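PDB 4ITA: succinate-semialdehyde dehydrogenase from Synechococcus sp., which probably oxidises succinic semialdehyde to succinate with a nicotinamide dinucleotide cofactor, as expected of an aldehyde dehydrogenase, and binds NADPH in this crystal. Local coordinates for residues Ala289-Gly294 against Tyr343-Leu348; Gln313-Gln318 against Ala364-Val369; Thr349-Pro352 against Lys356-Gln359. All coordinates share one frame; numbering follows the deposited sequence.

Contact 1: Ala289-Gly294 against Tyr343-Leu348; sequences ASLKIG and YPPTIL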
loop_
_atom_site.group_PDB
_atom_site.type_symbol
_atom_site.label_atom_id
_atom_site.label_comp_id
_atom_site.label_asym_id
_atom_site.label_seq_id
_atom_site.Cartn_x
_atom_site.Cartn_y
_atom_site.Cartn_z
ATOM N N ALA A 289 -27.103 10.261 -30.698
ATOM C CA ALA A 289 -28.516 10.245 -31.069
ATOM C C ALA A 289 -28.937 8.962 -31.774
ATOM O O ALA A 289 -30.097 8.560 -31.698
ATOM C CB ALA A 289 -28.853 11.461 -31.928
ATOM N N SER A 290 -27.997 8.315 -32.452
ATOM C CA SER A 290 -28.320 7.132 -33.239
ATOM C C SER A 290 -27.838 5.803 -32.644
ATOM O O SER A 290 -27.879 4.767 -33.306
ATOM C CB SER A 290 -27.868 7.323 -34.688
ATOM O OG SER A 290 -28.688 8.295 -35.322
ATOM N N LEU A 291 -27.405 5.828 -31.386
ATOM C CA LEU A 291 -27.097 4.582 -30.690
ATOM C C LEU A 291 -28.368 3.751 -30.521
ATOM O O LEU A 291 -29.440 4.292 -30.272
ATOM C CB LEU A 291 -26.459 4.870 -29.330
ATOM C CG LEU A 291 -25.078 5.521 -29.402
ATOM C CD1 LEU A 291 -24.607 5.939 -28.016
ATOM C CD2 LEU A 291 -24.068 4.581 -30.046
ATOM N N LYS A 292 -28.248 2.435 -30.665
ATOM C CA LYS A 292 -29.408 1.558 -30.548
ATOM C C LYS A 292 -29.630 1.135 -29.103
ATOM O O LYS A 292 -28.757 0.518 -28.485
ATOM C CB LYS A 292 -29.254 0.326 -31.439
ATOM C CG LYS A 292 -30.539 -0.477 -31.574
ATOM C CD LYS A 292 -30.426 -1.536 -32.649
ATOM C CE LYS A 292 -31.778 -1.819 -33.295
ATOM N NZ LYS A 292 -31.674 -2.801 -34.414
ATOM N N ILE A 293 -30.795 1.477 -28.569
ATOM C CA ILE A 293 -31.159 1.122 -27.206
ATOM C C ILE A 293 -32.124 -0.054 -27.248
ATOM O O ILE A 293 -33.081 -0.051 -28.023
ATOM C CB ILE A 293 -31.832 2.311 -26.490
ATOM C CG1 ILE A 293 -31.006 3.589 -26.678
ATOM C CG2 ILE A 293 -32.050 2.004 -25.007
ATOM C CD1 ILE A 293 -31.742 4.866 -26.291
ATOM N N GLY A 294 -31.885 -1.068 -26.426
ATOM C CA GLY A 294 -32.785 -2.204 -26.413
ATOM C C GLY A 294 -32.273 -3.384 -25.618
ATOM O O GLY A 294 -31.438 -3.239 -24.725
ATOM N N TYR A 343 -32.033 4.221 -19.352
ATOM C CA TYR A 343 -31.739 5.651 -19.405
ATOM C C TYR A 343 -30.986 5.922 -20.708
ATOM O O TYR A 343 -30.042 5.205 -21.037
ATOM C CB TYR A 343 -30.898 6.076 -18.197
ATOM C CG TYR A 343 -30.951 7.560 -17.937
ATOM C CD1 TYR A 343 -31.917 8.098 -17.099
ATOM C CD2 TYR A 343 -30.057 8.427 -18.543
ATOM C CE1 TYR A 343 -31.991 9.455 -16.866
ATOM C CE2 TYR A 343 -30.124 9.793 -18.318
ATOM C CZ TYR A 343 -31.090 10.298 -17.478
ATOM O OH TYR A 343 -31.147 11.654 -17.254
ATOM N N PRO A 344 -31.411 6.938 -21.474
ATOM C CA PRO A 344 -30.851 7.148 -22.814
ATOM C C PRO A 344 -29.518 7.888 -22.796
ATOM O O PRO A 344 -29.232 8.617 -21.842
ATOM C CB PRO A 344 -31.907 8.038 -23.475
ATOM C CG PRO A 344 -32.412 8.864 -22.350
ATOM C CD PRO A 344 -32.451 7.927 -21.160
ATOM N N PRO A 345 -28.701 7.698 -23.840
ATOM C CA PRO A 345 -27.528 8.555 -24.036
ATOM C C PRO A 345 -27.922 10.021 -23.903
ATOM O O PRO A 345 -28.914 10.456 -24.491
ATOM C CB PRO A 345 -27.110 8.232 -25.470
ATOM C CG PRO A 345 -27.517 6.792 -25.640
ATOM C CD PRO A 345 -28.824 6.676 -24.898
ATOM N N THR A 346 -27.148 10.764 -23.123
ATOM C CA THR A 346 -27.511 12.118 -22.740
ATOM C C THR A 346 -26.289 13.017 -22.830
ATOM O O THR A 346 -25.177 12.596 -22.518
ATOM C CB THR A 346 -28.064 12.137 -21.298
ATOM O OG1 THR A 346 -29.266 11.363 -21.234
ATOM C CG2 THR A 346 -28.361 13.556 -20.815
ATOM N N ILE A 347 -26.499 14.258 -23.266
ATOM C CA ILE A 347 -25.430 15.245 -23.296
ATOM C C ILE A 347 -25.896 16.503 -22.588
ATOM O O ILE A 347 -26.962 17.040 -22.917
ATOM C CB ILE A 347 -25.002 15.588 -24.739
ATOM C CG1 ILE A 347 -24.485 14.336 -25.465
ATOM C CG2 ILE A 347 -23.958 16.709 -24.738
ATOM C CD1 ILE A 347 -24.282 14.530 -26.963
ATOM N N LEU A 348 -25.113 16.942 -21.603
ATOM C CA LEU A 348 -25.373 18.173 -20.858
ATOM C C LEU A 348 -24.320 19.216 -21.192
ATOM O O LEU A 348 -23.117 18.919 -21.246
ATOM C CB LEU A 348 -25.359 17.912 -19.348
ATOM C CG LEU A 348 -26.306 16.845 -18.790
ATOM C CD1 LEU A 348 -26.088 16.665 -17.294
ATOM C CD2 LEU A 348 -27.759 17.176 -19.096
#
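Ile-293 directs its terminal methyl, CD1, at ring carbon CD of Pro-345, a worked example of how a loop and the chain just ahead of a strand can meet through aliphatic carbon. The contact can be followed along the isoleucine. Its CB points toward 343-348, and CG1 sits beside the backbone N, anti to the carbonyl carbon (chi1 -49°), the setting that carries the longer branch to the prolines. CG1 itself lies 4.2 Å from Pro-345 CD, grazing the ring. One bond further, the extended chain (chi2 167°) brings CD1 to 3.7 Å from the same Pro-345 CD, the closest approach across the contact. That methyl also reaches the preceding ring, with Ile-293 CD1 4.2 Å from Pro-344 CB, so a single terminal carbon touches two consecutive prolines.

Leu-291 serves the next position of the ring. Its side chain runs obliquely across Pro-345, and Leu-291 CD1 stops 3.9 Å from Pro-345 CG. Neighbouring ring carbons, CD and CG, thus receive one aliphatic side chain each, while Lys-292 between the two points its CB away.

The prolines have no backbone N-H to offer. Within 343-348, Thr-346 OG1 donates to Pro-344 O at 2.8 Å, coming from above the carbonyl plane. The same hydroxyl is also hydrogen-bonded to Gly-333 N.

On the loop side, backbone bonds tie Lys-292 and Gly-294 to Ile-303. The contact therefore joins the chain just leaving helix 274-289 to the approach to strand 346-349. That strand lies between strands 328-331 and 366-372 in a seven-stranded mixed sheet, consistent with the catalytic domain of the aldehyde dehydrogenase fold, while Tyr-343 packs against Leu-312 and Ile-315 of helix 309-325.

Contact 2: Gln313-Gln318 against Ala364-Val369; sequences QDISRQ and APVAMV. With EDO (1,2-ethanediol), chain I.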
loop_
_atom_site.group_PDB
_atom_site.type_symbol
_atom_site.label_atom_id
_atom_site.label_comp_id
_atom_site.label_asym_id
_atom_site.label_seq_id
_atom_site.Cartn_x
_atom_site.Cartn_y
_atom_site.Cartn_z
ATOM N N GLN A 313 -32.285 5.676 -10.523
ATOM C CA GLN A 313 -32.795 6.764 -9.693
ATOM C C GLN A 313 -31.727 7.827 -9.475
ATOM O O GLN A 313 -32.006 9.028 -9.552
ATOM C CB GLN A 313 -33.288 6.233 -8.345
ATOM C CG GLN A 313 -34.548 5.406 -8.434
ATOM C CD GLN A 313 -34.828 4.661 -7.150
ATOM O OE1 GLN A 313 -33.970 4.577 -6.269
ATOM N NE2 GLN A 313 -36.031 4.111 -7.035
ATOM N N ASP A 314 -30.504 7.385 -9.206
ATOM C CA ASP A 314 -29.412 8.313 -8.941
ATOM C C ASP A 314 -29.087 9.198 -10.147
ATOM O O ASP A 314 -29.020 10.424 -10.014
ATOM C CB ASP A 314 -28.157 7.577 -8.454
ATOM C CG ASP A 314 -28.309 7.009 -7.054
ATOM O OD1 ASP A 314 -29.255 7.394 -6.335
ATOM O OD2 ASP A 314 -27.464 6.173 -6.674
ATOM N N ILE A 315 -28.884 8.603 -11.320
ATOM C CA ILE A 315 -28.559 9.429 -12.484
ATOM C C ILE A 315 -29.722 10.354 -12.854
ATOM O O ILE A 315 -29.506 11.500 -13.257
ATOM C CB ILE A 315 -28.092 8.597 -13.719
ATOM C CG1 ILE A 315 -27.574 9.523 -14.833
ATOM C CG2 ILE A 315 -29.213 7.705 -14.255
ATOM C CD1 ILE A 315 -26.273 10.253 -14.510
ATOM N N SER A 316 -30.950 9.873 -12.692
ATOM C CA SER A 316 -32.115 10.688 -13.016
ATOM C C SER A 316 -32.136 11.933 -12.142
ATOM O O SER A 316 -32.393 13.039 -12.629
ATOM C CB SER A 316 -33.410 9.888 -12.837
ATOM O OG SER A 316 -33.473 8.804 -13.748
ATOM N N ARG A 317 -31.849 11.750 -10.855
ATOM C CA ARG A 317 -31.798 12.865 -9.916
ATOM C C ARG A 317 -30.636 13.810 -10.225
ATOM O O ARG A 317 -30.812 15.032 -10.239
ATOM C CB ARG A 317 -31.702 12.363 -8.471
ATOM C CG ARG A 317 -31.683 13.501 -7.453
ATOM C CD ARG A 317 -31.264 13.042 -6.054
ATOM N NE ARG A 317 -30.031 12.251 -6.065
ATOM C CZ ARG A 317 -28.812 12.752 -6.251
ATOM N NH1 ARG A 317 -28.643 14.051 -6.458
ATOM N NH2 ARG A 317 -27.758 11.944 -6.248
ATOM N N GLN A 318 -29.449 13.256 -10.472
ATOM C CA GLN A 318 -28.283 14.081 -10.783
ATOM C C GLN A 318 -28.553 14.981 -11.983
ATOM O O GLN A 318 -28.266 16.183 -11.960
ATOM C CB GLN A 318 -27.055 13.220 -11.075
ATOM C CG GLN A 318 -26.461 12.510 -9.876
ATOM C CD GLN A 318 -25.357 11.563 -10.291
ATOM O OE1 GLN A 318 -25.589 10.628 -11.052
ATOM N NE2 GLN A 318 -24.145 11.809 -9.807
ATOM N N ALA A 364 -23.435 6.235 -15.984
ATOM C CA ALA A 364 -24.549 6.112 -16.909
ATOM C C ALA A 364 -24.082 6.833 -18.172
ATOM O O ALA A 364 -23.090 7.556 -18.125
ATOM C CB ALA A 364 -25.782 6.794 -16.319
ATOM N N PRO A 365 -24.790 6.665 -19.306
ATOM C CA PRO A 365 -24.244 7.237 -20.546
ATOM C C PRO A 365 -24.563 8.720 -20.710
ATOM O O PRO A 365 -25.254 9.115 -21.658
ATOM C CB PRO A 365 -24.933 6.412 -21.635
ATOM C CG PRO A 365 -26.263 6.056 -21.031
ATOM C CD PRO A 365 -25.989 5.839 -19.558
ATOM N N VAL A 366 -24.048 9.528 -19.788
ATOM C CA VAL A 366 -24.372 10.947 -19.707
ATOM C C VAL A 366 -23.080 11.747 -19.776
ATOM O O VAL A 366 -22.257 11.692 -18.856
ATOM C CB VAL A 366 -25.125 11.274 -18.392
ATOM C CG1 VAL A 366 -25.460 12.770 -18.300
ATOM C CG2 VAL A 366 -26.384 10.429 -18.275
ATOM N N ALA A 367 -22.892 12.481 -20.868
ATOM C CA ALA A 367 -21.673 13.261 -21.067
ATOM C C ALA A 367 -21.864 14.692 -20.604
ATOM O O ALA A 367 -22.859 15.317 -20.959
ATOM C CB ALA A 367 -21.290 13.252 -22.526
ATOM N N MET A 368 -20.922 15.206 -19.815
ATOM C CA MET A 368 -20.846 16.642 -19.532
ATOM C C MET A 368 -19.873 17.267 -20.528
ATOM O O MET A 368 -18.798 16.715 -20.767
ATOM C CB MET A 368 -20.374 16.908 -18.091
ATOM C CG MET A 368 -21.333 16.456 -16.988
ATOM S SD MET A 368 -20.851 16.919 -15.271
ATOM C CE MET A 368 -19.870 15.478 -14.791
ATOM N N VAL A 369 -20.238 18.402 -21.122
ATOM C CA VAL A 369 -19.388 19.031 -22.133
ATOM C C VAL A 369 -18.999 20.439 -21.703
ATOM O O VAL A 369 -19.824 21.186 -21.174
ATOM C CB VAL A 369 -20.089 19.069 -23.511
ATOM C CG1 VAL A 369 -19.173 19.676 -24.573
ATOM C CG2 VAL A 369 -20.511 17.666 -23.921
HETATM C C1 EDO I . -24.552 7.368 -9.482
HETATM O O1 EDO I . -23.141 7.651 -9.550
HETATM C C2 EDO I . -25.127 7.288 -10.895
HETATM O O2 EDO I . -24.464 8.253 -11.711
#
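Ile-315 lays its CG1 against two small side chains, 3.6 Å from Ala-364 CB and 3.8 Å from Val-366 CG2, and these touches illustrate how a helix is seated on a sheet without polar help. With CG1 anti to the backbone N (chi1 -172°), the longer branch runs over the alanine methyl toward the valine. Its end, Ile-315 CD1, is likewise 3.8 Å from Val-366 CG2, the two side chains sliding past each other in opposite directions. Ile-315 CB, 3.9 Å from Ala-364 CB, completes the fit at the root.

Ala-364 and Val-366 both point toward the helix, at either end of an inverse gamma turn centred on Pro-365 and closed by Val-366 N donating to Ala-364 O at 2.8 Å. Backbone bonds of Thr-346 with Pro-365 and Ala-367 tie this turn to the neighbouring strand.

At the margin, an ethanediol, probably from the crystallisation liquor, donates from O2 to Gln-318 OE1 at 2.7 Å and also bonds Phe-363 N and Glu-361 O. The nitrogen of the same amide, Gln-318 NE2, is bonded to Glu-360 OE1, which should fix the turn of the group.

Between helix 309-325 and the chain entering strand 366-372 the touching residues are buried and wholly aliphatic, which implies that the seat depends on shape and exclusion of water, with the polar bonds of Gln-318 lying beside it.

Contact 3: Thr349-Pro352 against Lys356-Gln359; sequences TEIP and KILQ. With EDO (1,2-ethanediol), chain D.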
loop_
_atom_site.group_PDB
_atom_site.type_symbol
_atom_site.label_atom_id
_atom_site.label_comp_id
_atom_site.label_asym_id
_atom_site.label_seq_id
_atom_site.Cartn_x
_atom_site.Cartn_y
_atom_site.Cartn_z
ATOM N N THR A 349 -24.779 20.444 -21.413
ATOM C CA THR A 349 -23.903 21.562 -21.724
ATOM C C THR A 349 -24.241 22.740 -20.820
ATOM O O THR A 349 -25.263 22.729 -20.122
ATOM C CB THR A 349 -24.083 22.011 -23.183
ATOM O OG1 THR A 349 -25.408 22.532 -23.357
ATOM C CG2 THR A 349 -23.869 20.843 -24.148
ATOM N N GLU A 350 -23.376 23.748 -20.834
ATOM C CA GLU A 350 -23.619 25.002 -20.115
ATOM C C GLU A 350 -23.942 24.762 -18.645
ATOM O O GLU A 350 -24.839 25.386 -18.077
ATOM C CB GLU A 350 -24.757 25.796 -20.770
ATOM C CG GLU A 350 -24.545 26.103 -22.238
ATOM C CD GLU A 350 -25.744 26.799 -22.859
ATOM O OE1 GLU A 350 -26.507 27.448 -22.113
ATOM O OE2 GLU A 350 -25.922 26.687 -24.090
ATOM N N ILE A 351 -23.211 23.844 -18.028
ATOM C CA ILE A 351 -23.435 23.536 -16.627
ATOM C C ILE A 351 -22.918 24.688 -15.771
ATOM O O ILE A 351 -21.765 25.085 -15.903
ATOM C CB ILE A 351 -22.751 22.213 -16.233
ATOM C CG1 ILE A 351 -23.258 21.079 -17.132
ATOM C CG2 ILE A 351 -22.997 21.903 -14.759
ATOM C CD1 ILE A 351 -22.360 19.865 -17.154
ATOM N N PRO A 352 -23.785 25.241 -14.907
ATOM C CA PRO A 352 -23.401 26.388 -14.074
ATOM C C PRO A 352 -22.223 26.094 -13.154
ATOM O O PRO A 352 -22.124 24.992 -12.614
ATOM C CB PRO A 352 -24.656 26.641 -13.231
ATOM C CG PRO A 352 -25.775 26.077 -14.036
ATOM C CD PRO A 352 -25.200 24.873 -14.721
ATOM N N LYS A 356 -23.235 20.914 -8.189
ATOM C CA LYS A 356 -22.702 19.722 -7.532
ATOM C C LYS A 356 -22.258 18.654 -8.530
ATOM O O LYS A 356 -21.290 17.934 -8.294
ATOM C CB LYS A 356 -23.750 19.124 -6.589
ATOM C CG LYS A 356 -23.457 19.296 -5.104
ATOM C CD LYS A 356 -22.210 18.533 -4.668
ATOM C CE LYS A 356 -22.219 17.118 -5.210
ATOM N NZ LYS A 356 -21.774 16.092 -4.227
ATOM N N ILE A 357 -22.980 18.552 -9.641
ATOM C CA ILE A 357 -22.748 17.487 -10.609
ATOM C C ILE A 357 -21.327 17.525 -11.173
ATOM O O ILE A 357 -20.776 16.490 -11.544
ATOM C CB ILE A 357 -23.800 17.514 -11.745
ATOM C CG1 ILE A 357 -23.836 16.171 -12.482
ATOM C CG2 ILE A 357 -23.542 18.667 -12.709
ATOM C CD1 ILE A 357 -24.898 16.097 -13.553
ATOM N N LEU A 358 -20.728 18.713 -11.201
ATOM C CA LEU A 358 -19.380 18.898 -11.727
ATOM C C LEU A 358 -18.353 18.071 -10.958
ATOM O O LEU A 358 -17.284 17.748 -11.479
ATOM C CB LEU A 358 -18.994 20.377 -11.664
ATOM C CG LEU A 358 -19.817 21.295 -12.558
ATOM C CD1 LEU A 358 -19.404 22.739 -12.316
ATOM C CD2 LEU A 358 -19.628 20.903 -14.020
ATOM N N GLN A 359 -18.689 17.731 -9.718
ATOM C CA GLN A 359 -17.768 17.033 -8.834
ATOM C C GLN A 359 -18.137 15.563 -8.638
ATOM O O GLN A 359 -17.509 14.863 -7.846
ATOM C CB GLN A 359 -17.715 17.743 -7.480
ATOM C CG GLN A 359 -17.198 19.178 -7.558
ATOM C CD GLN A 359 -15.751 19.242 -8.003
ATOM O OE1 GLN A 359 -14.851 18.826 -7.276
ATOM N NE2 GLN A 359 -15.518 19.749 -9.210
HETATM C C1 EDO D . -26.842 20.628 -9.458
HETATM O O1 EDO D . -25.750 19.744 -9.764
HETATM C C2 EDO D . -26.961 20.821 -7.948
HETATM O O2 EDO D . -25.887 21.645 -7.484
#
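Lys-356 N gives its hydrogen to O2 of an ethanediol at 2.8 Å, nearly straight at 175°, at the start of a short 3-10 segment. Residues 356-359 form that turn, with Gln-359 N bonded to Lys-356 O, in the connection that leads from strand 346-349 to strand 366-372 of the mixed sheet. The diol, probably taken up from the crystallisation liquor, grips the start of the turn with both hydroxyls: Ile-357 N donates to its O1 at 3.0 Å along a more bent line of 149°. Two consecutive amides that precede the turn's own bonding thus find acceptors on a single small molecule.

Beside this polar end, the turn is joined to 349-352 by aliphatic contacts. Ile-351 holds CG2 anti to its own nitrogen (chi1 -57° places CG1 beside it), and this methyl touches two side chains of the turn. Ile-351 CG2 lies 3.6 Å from Leu-358 CD2, the two side chains sliding past each other in opposite directions, and 3.9 Å from Ile-357 CG2, where the isoleucines cross at about a right angle. Leu-358 CG, 3.9 Å from Ile-351 CG2, adds to the leucine's side. Replacing Leu-358 by an alanine would probably open a gap beside Ile-351 CG2, leaving that methyl with Ile-357 as its main partner on the turn.

Farther out, Ile-351 and Ile-357 both rest on Met-368 of strand 366-372, and Leu-358 reaches Phe-370 of the same strand, so the pair of segments covers part of that strand. At the exposed end of the turn, Lys-356 NZ forms a salt bridge with Glu-360. The other leucine branch turns to the next residue: Leu-358 CD1 rests 3.5 Å from the backbone oxygen Pro-352 O.

Burial differs more than chemistry across the three contacts. Contact 2 is the core one, all its touching residues buried between helix and sheet, whereas contacts 1 and 3 are partly buried and involve loops. Contacts 1 and 2 reach neighbouring strands of one sheet, 346-349 and 366-372, joined by probable backbone hydrogen bonds between Thr-346 or Leu-348 and Ala-367. Contact 3 lies in the connection between those strands and meets contact 2 through Met-368, which packs on Ile-351. It touches contact 1 more lightly, Leu-348 against Ile-357. All three join their segments by aliphatic packing; prolines dominate contact 1, while ethanediol occupies polar margins in contacts 2 and 3.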